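Side-chain contact in 5-Carboxyvanillate Decarboxylase (Novosphingobium aromaticivorans, PDB 4QRN), which probably removes a carboxyl group from 5-carboxyvanillate, as a manganese-binding decarboxylase of the amidohydrolase family: residues Ala45-Glu48 and Ile49-Tyr53. Residues are numbered along the deposited sequence; the frame is centred on the assembly and turned at random. Where two conformers were deposited one is given.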
ATOM      1  N   ALA A  45      20.409  -1.851 -17.912  1.00  7.85           N
ATOM      2  CA  ALA A  45      19.628  -1.618 -19.123  1.00  7.76           C
ATOM      3  C   ALA A  45      20.463  -1.984 -20.329  1.00  8.28           C
ATOM      4  O   ALA A  45      21.694  -2.036 -20.237  1.00  9.01           O
ATOM      5  CB  ALA A  45      19.218  -0.150 -19.233  1.00  9.11           C
ATOM      6  N   THR A  46      19.796  -2.197 -21.465  1.00  8.90           N
ATOM      7  CA  THR A  46      20.503  -2.234 -22.738  1.00  9.48           C
ATOM      8  C   THR A  46      20.022  -1.044 -23.562  1.00 10.10           C
ATOM      9  O   THR A  46      18.847  -0.675 -23.565  1.00  9.73           O
ATOM     10  CB  THR A  46      20.320  -3.556 -23.509  1.00 10.31           C
ATOM     11  OG1 THR A  46      18.999  -3.627 -24.060  1.00 11.40           O
ATOM     12  CG2 THR A  46      20.626  -4.767 -22.614  1.00 12.07           C
ATOM     13  N   ARG A  47      20.954  -0.464 -24.298  1.00 10.91           N
ATOM     14  CA  ARG A  47      20.640   0.707 -25.101  1.00 11.62           C
ATOM     15  C   ARG A  47      19.555   0.400 -26.123  1.00 10.73           C
ATOM     16  O   ARG A  47      18.671   1.233 -26.365  1.00 11.27           O
ATOM     17  CB  ARG A  47      21.914   1.199 -25.798  1.00 13.95           C
ATOM     18  CG  ARG A  47      21.792   2.528 -26.555  1.00 16.95           C
ATOM     19  CD  ARG A  47      21.566   3.698 -25.599  1.00 19.60           C
ATOM     20  NE  ARG A  47      20.192   4.140 -25.697  1.00 20.67           N
ATOM     21  CZ  ARG A  47      19.679   5.198 -25.083  1.00 21.46           C
ATOM     22  NH1 ARG A  47      20.414   5.929 -24.248  1.00 21.84           N
ATOM     23  NH2 ARG A  47      18.408   5.504 -25.292  1.00 22.06           N
ATOM     24  N   GLU A  48      19.612  -0.784 -26.729  1.00 11.06           N
ATOM     25  CA  GLU A  48      18.629  -1.080 -27.763  1.00 11.77           C
ATOM     26  C   GLU A  48      17.216  -1.210 -27.193  1.00 10.60           C
ATOM     27  O   GLU A  48      16.257  -0.831 -27.874  1.00 10.95           O
ATOM     28  CB  GLU A  48      19.006  -2.312 -28.587  1.00 13.52           C
ATOM     29  CG  GLU A  48      19.101  -3.577 -27.810  1.00 15.19           C
ATOM     30  CD  GLU A  48      19.609  -4.745 -28.636  1.00 16.41           C
ATOM     31  OE1 GLU A  48      20.027  -4.543 -29.808  1.00 18.34           O
ATOM     32  OE2 GLU A  48      19.607  -5.877 -28.099  1.00 16.04           O
ATOM     33  N   ILE A  49      17.064  -1.675 -25.947  1.00  9.39           N
ATOM     34  CA  ILE A  49      15.728  -1.749 -25.366  1.00  9.34           C
ATOM     35  C   ILE A  49      15.244  -0.346 -24.981  1.00  9.30           C
ATOM     36  O   ILE A  49      14.097  -0.014 -25.223  1.00  9.83           O
ATOM     37  CB  ILE A  49      15.671  -2.760 -24.206  1.00  9.43           C
ATOM     38  CG1 ILE A  49      15.761  -4.185 -24.782  1.00  9.93           C
ATOM     39  CG2 ILE A  49      14.358  -2.598 -23.398  1.00  9.92           C
ATOM     40  CD1 ILE A  49      15.932  -5.266 -23.748  1.00 10.38           C
ATOM     41  N   ILE A  50      16.107   0.488 -24.400  1.00  9.27           N
ATOM     42  CA  ILE A  50      15.701   1.869 -24.126  0.65  9.95           C
ATOM     43  C   ILE A  50      15.291   2.572 -25.435  1.00 10.18           C
ATOM     44  O   ILE A  50      14.325   3.330 -25.454  1.00 10.67           O
ATOM     45  CB  ILE A  50      16.783   2.678 -23.356  0.65 10.57           C
ATOM     46  CG1 ILE A  50      17.215   1.961 -22.056  0.65 10.14           C
ATOM     47  CG2 ILE A  50      16.282   4.095 -23.036  0.65 11.68           C
ATOM     48  CD1 ILE A  50      16.073   1.581 -21.122  0.65 10.34           C
ATOM     49  N   ASP A  51      16.012   2.303 -26.526  1.00 10.54           N
ATOM     50  CA  ASP A  51      15.635   2.894 -27.809  1.00 11.08           C
ATOM     51  C   ASP A  51      14.248   2.427 -28.262  1.00 10.51           C
ATOM     52  O   ASP A  51      13.512   3.200 -28.872  1.00 11.26           O
ATOM     53  CB  ASP A  51      16.663   2.541 -28.880  1.00 12.46           C
ATOM     54  CG  ASP A  51      17.961   3.292 -28.722  1.00 15.07           C
ATOM     55  OD1 ASP A  51      18.020   4.260 -27.939  1.00 15.93           O
ATOM     56  OD2 ASP A  51      18.929   2.891 -29.398  1.00 17.20           O
ATOM     57  N   VAL A  52      13.869   1.178 -27.965  1.00 10.41           N
ATOM     58  CA  VAL A  52      12.502   0.742 -28.268  1.00 10.40           C
ATOM     59  C   VAL A  52      11.495   1.532 -27.432  1.00  9.77           C
ATOM     60  O   VAL A  52      10.453   1.952 -27.965  1.00 10.30           O
ATOM     61  CB  VAL A  52      12.291  -0.770 -28.038  1.00 11.91           C
ATOM     62  CG1 VAL A  52      10.811  -1.138 -28.194  1.00 12.39           C
ATOM     63  CG2 VAL A  52      13.161  -1.564 -29.004  1.00 12.98           C
ATOM     64  N   TYR A  53      11.785   1.774 -26.153  1.00  9.65           N
ATOM     65  CA  TYR A  53      10.865   2.590 -25.373  1.00  9.61           C
ATOM     66  C   TYR A  53      10.694   3.963 -26.003  1.00  9.88           C
ATOM     67  O   TYR A  53       9.582   4.487 -26.101  1.00 10.07           O
ATOM     68  CB  TYR A  53      11.381   2.769 -23.952  1.00  9.49           C
ATOM     69  CG  TYR A  53      11.566   1.501 -23.127  1.00  8.89           C
ATOM     70  CD1 TYR A  53      10.952   0.283 -23.465  1.00  8.95           C
ATOM     71  CD2 TYR A  53      12.366   1.542 -22.002  1.00  8.70           C
ATOM     72  CE1 TYR A  53      11.128  -0.852 -22.684  1.00  8.35           C
ATOM     73  CE2 TYR A  53      12.546   0.426 -21.207  1.00  8.46           C
ATOM     74  CZ  TYR A  53      11.935  -0.755 -21.549  1.00  7.90           C
ATOM     75  OH  TYR A  53      12.138  -1.845 -20.732  1.00  7.77           O
TER
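The guanidinium of Arg47 has Ile50 CB over one face and Asp51 OD1 at its edge, near the plane, at the N-terminal end of helix 47-59, an N-capped helix that follows strand 38-44. This is an i to i+4 salt bridge: Asp51 OD1 takes Arg47 NH2 at 3.0 Å and, more weakly, Arg47 NE at 3.1 Å, while the carboxylate and guanidinium planes lie 31° apart. Arg47 sends CG away from its own backbone N (chi1 -173°) and then bends at chi2 and chi3, which folds its end back across Ile50. Arginine suits this place because its long chain can lie over an aliphatic neighbour and still offer two N-H groups to one oxygen. A leucine in place of Asp51 would probably leave the guanidinium without its anionic mate and free to swing off Ile50. Glu48, an acid in the first turn, should interact favourably with the helix dipole; it is also salt-bridged to Arg131 of helix 122-142. The branched, wholly apolar side chains of Ile50 and Ile49 suit the buried side, Ile50 packing against Trp70 and Ala74 of helix 64-75, Ile49 against Leu128. Thr46, whose short hydroxyl can turn back to the helix, is the N-cap: its carbonyl O receives Ile50 N, and Thr46 OG1 accepts a weak bond from Ile49 N at 3.3 Å, bent to 150° at the hydrogen.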